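Side-chain contacts in 2-oxoglutarate-dependent dioxygenase tropC (Talaromyces stipitatus, PDB 6XJJ), which acts as an iron- and 2-oxoglutarate-dependent dioxygenase in the biosynthesis of fungal tropolones: residues 58-63 with 200-205; 64-69 with 74-79; 93-98 with 222-227. One frame throughout, in Å; residues are numbered along the deposited sequence.

Contacts 1 and 2 share helix 56-72 and touch each other where Arg67 meets Lys202 and Ala203, whereas contact 3 lies on the opposite side of the chain's centre, about 26 Å from contact 2 between centres. Contact 1, helix against helix, is the peripheral one: a single lysine lies against an asparagine and a valine, and only the valine is buried. Contacts 2 and 3 are buried, and each sets a helix against a strand of the same mixed sheet. Near the surface, contact 1 mixes a lysine and an amide with one valine; contact 2 is mostly hydrocarbon, from valine, alanine and phenylalanine; contact 3 sets a threonine on a leucine.

Contact 1 of 3, residues 58-63 with 200-205; sequences SKNKVV and IHKAFG
Lys202 carries this contact alone on its side, laying the outer half of its chain across Asn60 and Val63 of helix 56-72. The polar part is the meeting with Asn60. Its amide oxygen OD1 lies 3.3 Å from Lys202 CE and equally near CD; OD1 and Lys202 NZ are 3.5 Å apart. With CG anti to the backbone N (chi1 -168°), the amide of Asn60 swings round to meet the lysine.

The apolar part is smaller. Val63 points toward helix 171-204, and its CG1 methyl touches Lys202 CD at 3.9 Å. The extended start of the lysine chain (chi2 -179°) carries CD to this methyl, and the bends that follow at chi3 and chi4 place CE and NZ beside the Asn60 amide. A pairing of the ammonium group with Glu64, one residue beyond Val63, is long, weak and doubtful; Lys202 also packs on Arg67.

Val63 is buried, while Asn60 and Lys202 are partly exposed. The lysine therefore works here chiefly through its aliphatic chain, bridging the two helices while its charge stays among polar neighbours.

Contact 2 of 3, residues 64-69 with 74-79; sequences EEVRSA and GFFNLV
Ala69 O accepts a weak hydrogen bond from Gly74 N, 3.0 Å long, where helix 56-72 gives way to strand 75-79. Gly74 is the first residue after the helix to leave helical angles; its positive phi, which favours glycine, turns the chain back along the side of the helix.

Beyond this turn the contact is mostly apolar. The methyl of Ala69 points toward the strand and lies 3.6 Å from Phe75 O and 3.9 Å from Phe76 CB. One helical turn earlier, Val66 reaches the far end of the same phenylalanine: its CG2 is 3.7 Å from Phe76 CE2 and its CG1 is 3.8 Å from Phe76 CZ, both methyls approaching from the same side of the ring as Ala69. The two residues meet the ring obliquely, Ala69 near its root and Val66 near its end. Phe76 CG sits between the backbone N and the carbonyl carbon (chi1 41°), and this brings the base of the ring to Ala69 and its end to Val66.

Helix and strand run at 146° to each other, roughly antiparallel, with the helix packed on a strand that extends the larger sheet of the double-stranded beta-helix core of 2-oxoglutarate-dependent dioxygenases. Strand 75-79 lies between strands 43-45 and 281-285; Val44 and Ile283 also touch Phe76, while Ile195 of helix 171-204 packs on Val66.

Alternation along the strand sends the preceding side chain the other way. Phe75 points away from the helix and meets the ring of His302, an iron ligand, edge-to-face, its side chain about 6 Å from the bound iron at the nearest atoms.

Contact 3 of 3, residues 93-98 with 222-227; sequences GCTKKF and MRLLHY
Thr95 and Leu224 point at each other across the contact, and their pairing is its tight part. Thr95 OG1 lies 3.6 Å from Leu224 CD2 and 4.0 Å from CD1, while the threonine methyl CG2 rests 4.0 Å from Leu224 CB. Thr95 thus sits over the leucine, hydroxyl nearer the branched end and methyl nearer CB. Having OG1 beside the backbone N (chi1 -54°) keeps the hydroxyl near the preceding turn of its own helix, where it is hydrogen-bonded to Ile91 O; the strand therefore meets a hydroxyl whose polar need is met within the helix. The methyl also comes within 4.0 Å of Leu225 O.

Around this pair the fit is looser. Phe98 points toward the strand without making close contact with it, its ring meeting those of Phe142 and Phe174. On the outer face of the helix Lys96 is exposed, points away from the strand and forms a salt bridge with Asp100.

Helix 85-99 thereby covers one face of strand 222-227, which runs between antiparallel strands 139-144 and 311-318. Leu225 points to the other face, toward the iron side, and helix 171-204 flanks the contact through Pro177 against Cys94 and Met185 against Met222.

Contact 1 of 3, residues 58-63 with 200-205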
loop_
_atom_site.group_PDB
_atom_site.type_symbol
_atom_site.label_atom_id
_atom_site.label_comp_id
_atom_site.label_asym_id
_atom_site.label_seq_id
_atom_site.Cartn_x
_atom_site.Cartn_y
_atom_site.Cartn_z
ATOM N N SER A 58 -14.801 23.449 -2.875
ATOM C CA SER A 58 -13.850 22.783 -1.990
ATOM C C SER A 58 -13.588 21.358 -2.452
ATOM O O SER A 58 -12.456 20.866 -2.381
ATOM C CB SER A 58 -14.388 22.777 -0.556
ATOM O OG SER A 58 -14.583 24.097 -0.081
ATOM N N LYS A 59 -14.633 20.679 -2.918
ATOM C CA LYS A 59 -14.508 19.292 -3.339
ATOM C C LYS A 59 -13.721 19.180 -4.639
ATOM O O LYS A 59 -12.866 18.293 -4.780
ATOM C CB LYS A 59 -15.904 18.694 -3.489
ATOM C CG LYS A 59 -16.638 18.534 -2.167
ATOM C CD LYS A 59 -18.073 18.084 -2.378
ATOM C CE LYS A 59 -18.771 17.815 -1.059
ATOM N NZ LYS A 59 -18.166 16.648 -0.371
ATOM N N ASN A 60 -13.990 20.072 -5.597
ATOM C CA ASN A 60 -13.206 20.098 -6.826
ATOM C C ASN A 60 -11.736 20.356 -6.530
ATOM O O ASN A 60 -10.855 19.742 -7.143
ATOM C CB ASN A 60 -13.738 21.169 -7.773
ATOM C CG ASN A 60 -13.157 21.045 -9.167
ATOM O OD1 ASN A 60 -12.982 19.938 -9.680
ATOM N ND2 ASN A 60 -12.780 22.177 -9.757
ATOM N N LYS A 61 -11.448 21.276 -5.606
ATOM C CA LYS A 61 -10.061 21.544 -5.249
ATOM C C LYS A 61 -9.344 20.272 -4.814
ATOM O O LYS A 61 -8.145 20.112 -5.077
ATOM C CB LYS A 61 -10.000 22.605 -4.149
ATOM C CG LYS A 61 -8.592 23.003 -3.757
ATOM C CD LYS A 61 -8.567 24.141 -2.752
ATOM C CE LYS A 61 -7.137 24.458 -2.336
ATOM N NZ LYS A 61 -7.046 25.609 -1.396
ATOM N N VAL A 62 -10.060 19.348 -4.168
ATOM C CA VAL A 62 -9.461 18.066 -3.805
ATOM C C VAL A 62 -9.157 17.249 -5.057
ATOM O O VAL A 62 -8.074 16.669 -5.188
ATOM C CB VAL A 62 -10.381 17.308 -2.827
ATOM C CG1 VAL A 62 -9.866 15.904 -2.567
ATOM C CG2 VAL A 62 -10.471 18.056 -1.508
ATOM N N VAL A 63 -10.098 17.204 -6.003
ATOM C CA VAL A 63 -9.876 16.477 -7.251
ATOM C C VAL A 63 -8.681 17.055 -8.003
ATOM O O VAL A 63 -7.864 16.314 -8.563
ATOM C CB VAL A 63 -11.155 16.509 -8.109
ATOM C CG1 VAL A 63 -10.923 15.865 -9.470
ATOM C CG2 VAL A 63 -12.266 15.807 -7.388
ATOM N N ILE A 200 -10.508 11.741 -13.854
ATOM C CA ILE A 200 -10.641 11.241 -15.220
ATOM C C ILE A 200 -11.776 11.961 -15.941
ATOM O O ILE A 200 -11.622 12.409 -17.084
ATOM C CB ILE A 200 -10.846 9.714 -15.213
ATOM C CG1 ILE A 200 -9.610 9.010 -14.640
ATOM C CG2 ILE A 200 -11.175 9.199 -16.598
ATOM C CD1 ILE A 200 -8.325 9.251 -15.418
ATOM N N HIS A 201 -12.939 12.072 -15.289
ATOM C CA HIS A 201 -14.043 12.841 -15.855
ATOM C C HIS A 201 -13.582 14.217 -16.316
ATOM O O HIS A 201 -13.874 14.638 -17.440
ATOM C CB HIS A 201 -15.162 12.990 -14.825
ATOM C CG HIS A 201 -16.248 13.920 -15.263
ATOM N ND1 HIS A 201 -17.118 13.613 -16.286
ATOM C CD2 HIS A 201 -16.557 15.180 -14.871
ATOM C CE1 HIS A 201 -17.943 14.626 -16.479
ATOM N NE2 HIS A 201 -17.620 15.592 -15.637
ATOM N N LYS A 202 -12.869 14.940 -15.447
ATOM C CA LYS A 202 -12.424 16.284 -15.796
ATOM C C LYS A 202 -11.410 16.253 -16.928
ATOM O O LYS A 202 -11.410 17.139 -17.790
ATOM C CB LYS A 202 -11.830 16.977 -14.570
ATOM C CG LYS A 202 -12.854 17.384 -13.528
ATOM C CD LYS A 202 -12.210 18.098 -12.351
ATOM C CE LYS A 202 -11.699 19.475 -12.712
ATOM N NZ LYS A 202 -12.767 20.422 -13.114
ATOM N N ALA A 203 -10.546 15.237 -16.952
ATOM C CA ALA A 203 -9.484 15.192 -17.952
ATOM C C ALA A 203 -10.022 14.795 -19.319
ATOM O O ALA A 203 -9.770 15.486 -20.313
ATOM C CB ALA A 203 -8.378 14.225 -17.524
ATOM N N PHE A 204 -10.778 13.700 -19.393
ATOM C CA PHE A 204 -11.116 13.102 -20.674
ATOM C C PHE A 204 -12.613 12.950 -20.898
ATOM O O PHE A 204 -13.012 12.442 -21.953
ATOM C CB PHE A 204 -10.445 11.729 -20.814
ATOM C CG PHE A 204 -8.976 11.737 -20.497
ATOM C CD1 PHE A 204 -8.073 12.394 -21.314
ATOM C CD2 PHE A 204 -8.493 11.038 -19.404
ATOM C CE1 PHE A 204 -6.718 12.391 -21.017
ATOM C CE2 PHE A 204 -7.142 11.024 -19.110
ATOM C CZ PHE A 204 -6.255 11.699 -19.914
ATOM N N GLY A 205 -13.448 13.349 -19.940
ATOM C CA GLY A 205 -14.879 13.414 -20.154
ATOM C C GLY A 205 -15.656 12.144 -19.888
ATOM O O GLY A 205 -16.843 12.082 -20.237
#

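Contact 2 of 3, residues 64-69 with 74-79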
loop_
_atom_site.group_PDB
_atom_site.type_symbol
_atom_site.label_atom_id
_atom_site.label_comp_id
_atom_site.label_asym_id
_atom_site.label_seq_id
_atom_site.Cartn_x
_atom_site.Cartn_y
_atom_site.Cartn_z
ATOM N N GLU A 64 -8.565 18.386 -8.038
ATOM C CA GLU A 64 -7.428 19.023 -8.703
ATOM C C GLU A 64 -6.101 18.603 -8.082
ATOM O O GLU A 64 -5.183 18.173 -8.790
ATOM C CB GLU A 64 -7.572 20.543 -8.652
ATOM C CG GLU A 64 -8.649 21.128 -9.552
ATOM C CD GLU A 64 -8.412 20.835 -11.020
ATOM O OE1 GLU A 64 -7.237 20.739 -11.437
ATOM O OE2 GLU A 64 -9.394 20.751 -11.776
ATOM N N GLU A 65 -5.971 18.738 -6.761
ATOM C CA GLU A 65 -4.705 18.419 -6.107
ATOM C C GLU A 65 -4.331 16.949 -6.291
ATOM O O GLU A 65 -3.151 16.624 -6.468
ATOM C CB GLU A 65 -4.787 18.796 -4.627
ATOM C CG GLU A 65 -4.819 20.303 -4.397
ATOM C CD GLU A 65 -5.060 20.671 -2.948
ATOM O OE1 GLU A 65 -5.331 19.764 -2.132
ATOM O OE2 GLU A 65 -5.003 21.873 -2.620
ATOM N N VAL A 66 -5.317 16.049 -6.276
ATOM C CA VAL A 66 -5.028 14.621 -6.411
ATOM C C VAL A 66 -4.607 14.287 -7.838
ATOM O O VAL A 66 -3.495 13.798 -8.073
ATOM C CB VAL A 66 -6.243 13.783 -5.977
ATOM C CG1 VAL A 66 -5.996 12.303 -6.239
ATOM C CG2 VAL A 66 -6.540 14.017 -4.505
ATOM N N ARG A 67 -5.502 14.524 -8.807
ATOM C CA ARG A 67 -5.196 14.228 -10.205
ATOM C C ARG A 67 -3.816 14.757 -10.568
ATOM O O ARG A 67 -3.077 14.127 -11.333
ATOM C CB ARG A 67 -6.245 14.866 -11.130
ATOM C CG ARG A 67 -5.988 16.356 -11.315
ATOM C CD ARG A 67 -7.054 17.208 -12.002
ATOM N NE ARG A 67 -7.392 16.808 -13.362
ATOM C CZ ARG A 67 -8.061 17.581 -14.213
ATOM N NH1 ARG A 67 -8.386 18.819 -13.870
ATOM N NH2 ARG A 67 -8.351 17.149 -15.430
ATOM N N SER A 68 -3.447 15.906 -9.995
ATOM C CA SER A 68 -2.217 16.601 -10.343
ATOM C C SER A 68 -0.996 15.939 -9.713
ATOM O O SER A 68 0.026 15.755 -10.381
ATOM C CB SER A 68 -2.331 18.066 -9.914
ATOM O OG SER A 68 -1.137 18.781 -10.160
ATOM N N ALA A 69 -1.076 15.569 -8.435
ATOM C CA ALA A 69 0.033 14.855 -7.814
ATOM C C ALA A 69 0.240 13.497 -8.473
ATOM O O ALA A 69 1.381 13.059 -8.671
ATOM C CB ALA A 69 -0.215 14.685 -6.316
ATOM N N GLY A 74 3.112 10.645 -9.289
ATOM C CA GLY A 74 2.609 9.332 -8.944
ATOM C C GLY A 74 2.497 9.075 -7.458
ATOM O O GLY A 74 2.047 7.996 -7.070
ATOM N N PHE A 75 2.919 10.020 -6.614
ATOM C CA PHE A 75 2.726 9.929 -5.177
ATOM C C PHE A 75 2.108 11.212 -4.648
ATOM O O PHE A 75 2.296 12.291 -5.216
ATOM C CB PHE A 75 3.998 9.741 -4.329
ATOM C CG PHE A 75 4.651 8.385 -4.402
ATOM C CD1 PHE A 75 4.612 7.577 -5.526
ATOM C CD2 PHE A 75 5.150 7.844 -3.221
ATOM C CE1 PHE A 75 5.220 6.313 -5.510
ATOM C CE2 PHE A 75 5.711 6.595 -3.187
ATOM C CZ PHE A 75 5.743 5.821 -4.328
ATOM N N PHE A 76 1.386 11.073 -3.535
ATOM C CA PHE A 76 1.185 12.152 -2.578
ATOM C C PHE A 76 1.043 11.594 -1.167
ATOM O O PHE A 76 0.849 10.393 -0.958
ATOM C CB PHE A 76 -0.057 13.044 -2.772
ATOM C CG PHE A 76 -1.340 12.333 -3.159
ATOM C CD1 PHE A 76 -1.390 11.020 -3.595
ATOM C CD2 PHE A 76 -2.531 12.880 -2.687
ATOM C CE1 PHE A 76 -2.600 10.407 -3.867
ATOM C CE2 PHE A 76 -3.740 12.243 -2.900
ATOM C CZ PHE A 76 -3.764 10.997 -3.473
ATOM N N ASN A 77 1.139 12.508 -0.195
ATOM C CA ASN A 77 0.642 12.297 1.160
ATOM C C ASN A 77 -0.811 12.735 1.270
ATOM O O ASN A 77 -1.198 13.792 0.760
ATOM C CB ASN A 77 1.476 13.076 2.178
ATOM C CG ASN A 77 2.787 12.402 2.503
ATOM O OD1 ASN A 77 2.832 11.450 3.285
ATOM N ND2 ASN A 77 3.863 12.892 1.911
ATOM N N LEU A 78 -1.604 11.924 1.965
ATOM C CA LEU A 78 -3.037 12.136 2.109
ATOM C C LEU A 78 -3.366 12.407 3.568
ATOM O O LEU A 78 -2.979 11.629 4.446
ATOM C CB LEU A 78 -3.815 10.912 1.623
ATOM C CG LEU A 78 -5.344 11.013 1.558
ATOM C CD1 LEU A 78 -5.872 10.077 0.486
ATOM C CD2 LEU A 78 -6.000 10.692 2.891
ATOM N N VAL A 79 -4.091 13.498 3.820
ATOM C CA VAL A 79 -4.635 13.798 5.139
ATOM C C VAL A 79 -6.111 14.144 4.987
ATOM O O VAL A 79 -6.638 14.265 3.879
ATOM C CB VAL A 79 -3.886 14.946 5.849
ATOM C CG1 VAL A 79 -2.442 14.551 6.114
ATOM C CG2 VAL A 79 -3.968 16.236 5.034
#

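Contact 3 of 3, residues 93-98 with 222-227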
loop_
_atom_site.group_PDB
_atom_site.type_symbol
_atom_site.label_atom_id
_atom_site.label_comp_id
_atom_site.label_asym_id
_atom_site.label_seq_id
_atom_site.Cartn_x
_atom_site.Cartn_y
_atom_site.Cartn_z
ATOM N N GLY A 93 1.073 -1.536 17.007
ATOM C CA GLY A 93 1.126 -2.489 18.101
ATOM C C GLY A 93 1.097 -3.918 17.600
ATOM O O GLY A 93 1.934 -4.740 17.977
ATOM N N CYS A 94 0.137 -4.226 16.721
ATOM C CA CYS A 94 0.049 -5.572 16.164
ATOM C C CYS A 94 1.324 -5.949 15.426
ATOM O O CYS A 94 1.812 -7.078 15.550
ATOM C CB CYS A 94 -1.151 -5.682 15.222
ATOM S SG CYS A 94 -2.708 -5.541 16.055
ATOM N N THR A 95 1.878 -5.015 14.656
ATOM C CA THR A 95 3.018 -5.335 13.809
ATOM C C THR A 95 4.242 -5.673 14.648
ATOM O O THR A 95 4.967 -6.626 14.343
ATOM C CB THR A 95 3.296 -4.159 12.882
ATOM O OG1 THR A 95 2.097 -3.833 12.170
ATOM C CG2 THR A 95 4.359 -4.527 11.884
ATOM N N LYS A 96 4.477 -4.911 15.715
ATOM C CA LYS A 96 5.599 -5.194 16.604
ATOM C C LYS A 96 5.420 -6.517 17.341
ATOM O O LYS A 96 6.357 -7.316 17.417
ATOM C CB LYS A 96 5.775 -4.028 17.574
ATOM C CG LYS A 96 6.816 -4.224 18.660
ATOM C CD LYS A 96 7.061 -2.918 19.400
ATOM C CE LYS A 96 7.671 -3.131 20.776
ATOM N NZ LYS A 96 8.932 -3.915 20.767
ATOM N N LYS A 97 4.229 -6.775 17.883
ATOM C CA LYS A 97 3.979 -8.069 18.507
ATOM C C LYS A 97 4.262 -9.220 17.556
ATOM O O LYS A 97 4.847 -10.232 17.959
ATOM C CB LYS A 97 2.542 -8.146 19.031
ATOM C CG LYS A 97 2.366 -7.495 20.396
ATOM C CD LYS A 97 0.913 -7.389 20.828
ATOM C CE LYS A 97 0.823 -6.858 22.250
ATOM N NZ LYS A 97 -0.573 -6.623 22.700
ATOM N N PHE A 98 3.870 -9.094 16.290
ATOM C CA PHE A 98 4.060 -10.216 15.377
ATOM C C PHE A 98 5.539 -10.453 15.091
ATOM O O PHE A 98 6.038 -11.574 15.234
ATOM C CB PHE A 98 3.306 -9.992 14.071
ATOM C CG PHE A 98 3.541 -11.074 13.073
ATOM C CD1 PHE A 98 2.849 -12.269 13.158
ATOM C CD2 PHE A 98 4.480 -10.918 12.073
ATOM C CE1 PHE A 98 3.074 -13.281 12.251
ATOM C CE2 PHE A 98 4.709 -11.925 11.163
ATOM C CZ PHE A 98 4.005 -13.112 11.253
ATOM N N MET A 222 -2.689 -6.650 1.975
ATOM C CA MET A 222 -1.980 -5.762 2.879
ATOM C C MET A 222 -0.737 -6.490 3.352
ATOM O O MET A 222 -0.739 -7.717 3.455
ATOM C CB MET A 222 -2.834 -5.404 4.080
ATOM C CG MET A 222 -2.252 -4.300 5.005
ATOM S SD MET A 222 -3.140 -4.062 6.535
ATOM C CE MET A 222 -4.661 -3.479 5.915
ATOM N N ARG A 223 0.317 -5.729 3.654
ATOM C CA ARG A 223 1.539 -6.304 4.203
ATOM C C ARG A 223 1.959 -5.538 5.447
ATOM O O ARG A 223 1.967 -4.302 5.452
ATOM C CB ARG A 223 2.685 -6.308 3.180
ATOM C CG ARG A 223 2.359 -7.132 1.951
ATOM C CD ARG A 223 3.574 -7.538 1.142
ATOM N NE ARG A 223 3.186 -8.295 -0.046
ATOM C CZ ARG A 223 4.036 -8.956 -0.819
ATOM N NH1 ARG A 223 5.320 -9.000 -0.502
ATOM N NH2 ARG A 223 3.595 -9.619 -1.879
ATOM N N LEU A 224 2.295 -6.281 6.498
ATOM C CA LEU A 224 2.957 -5.722 7.667
ATOM C C LEU A 224 4.457 -5.863 7.450
ATOM O O LEU A 224 4.939 -6.953 7.128
ATOM C CB LEU A 224 2.532 -6.446 8.947
ATOM C CG LEU A 224 1.030 -6.516 9.246
ATOM C CD1 LEU A 224 0.792 -7.254 10.563
ATOM C CD2 LEU A 224 0.364 -5.143 9.247
ATOM N N LEU A 225 5.186 -4.766 7.618
ATOM C CA LEU A 225 6.569 -4.674 7.172
ATOM C C LEU A 225 7.487 -4.360 8.343
ATOM O O LEU A 225 7.167 -3.515 9.189
ATOM C CB LEU A 225 6.705 -3.599 6.091
ATOM C CG LEU A 225 5.958 -3.903 4.786
ATOM C CD1 LEU A 225 5.810 -2.668 3.912
ATOM C CD2 LEU A 225 6.699 -4.973 4.020
ATOM N N HIS A 226 8.625 -5.056 8.383
ATOM C CA HIS A 226 9.670 -4.833 9.374
ATOM C C HIS A 226 11.011 -4.669 8.673
ATOM O O HIS A 226 11.388 -5.502 7.843
ATOM C CB HIS A 226 9.764 -5.989 10.367
ATOM C CG HIS A 226 10.866 -5.823 11.362
ATOM N ND1 HIS A 226 11.474 -6.888 11.990
ATOM C CD2 HIS A 226 11.462 -4.709 11.847
ATOM C CE1 HIS A 226 12.410 -6.438 12.807
ATOM N NE2 HIS A 226 12.423 -5.119 12.735
ATOM N N TYR A 227 11.739 -3.613 9.031
ATOM C CA TYR A 227 13.067 -3.322 8.485
ATOM C C TYR A 227 14.050 -3.304 9.650
ATOM O O TYR A 227 14.096 -2.331 10.408
ATOM C CB TYR A 227 13.077 -1.978 7.766
ATOM C CG TYR A 227 12.117 -1.865 6.608
ATOM C CD1 TYR A 227 12.199 -2.709 5.513
ATOM C CD2 TYR A 227 11.085 -0.936 6.643
ATOM C CE1 TYR A 227 11.304 -2.598 4.458
ATOM C CE2 TYR A 227 10.187 -0.820 5.604
ATOM C CZ TYR A 227 10.296 -1.653 4.515
ATOM O OH TYR A 227 9.388 -1.530 3.485
#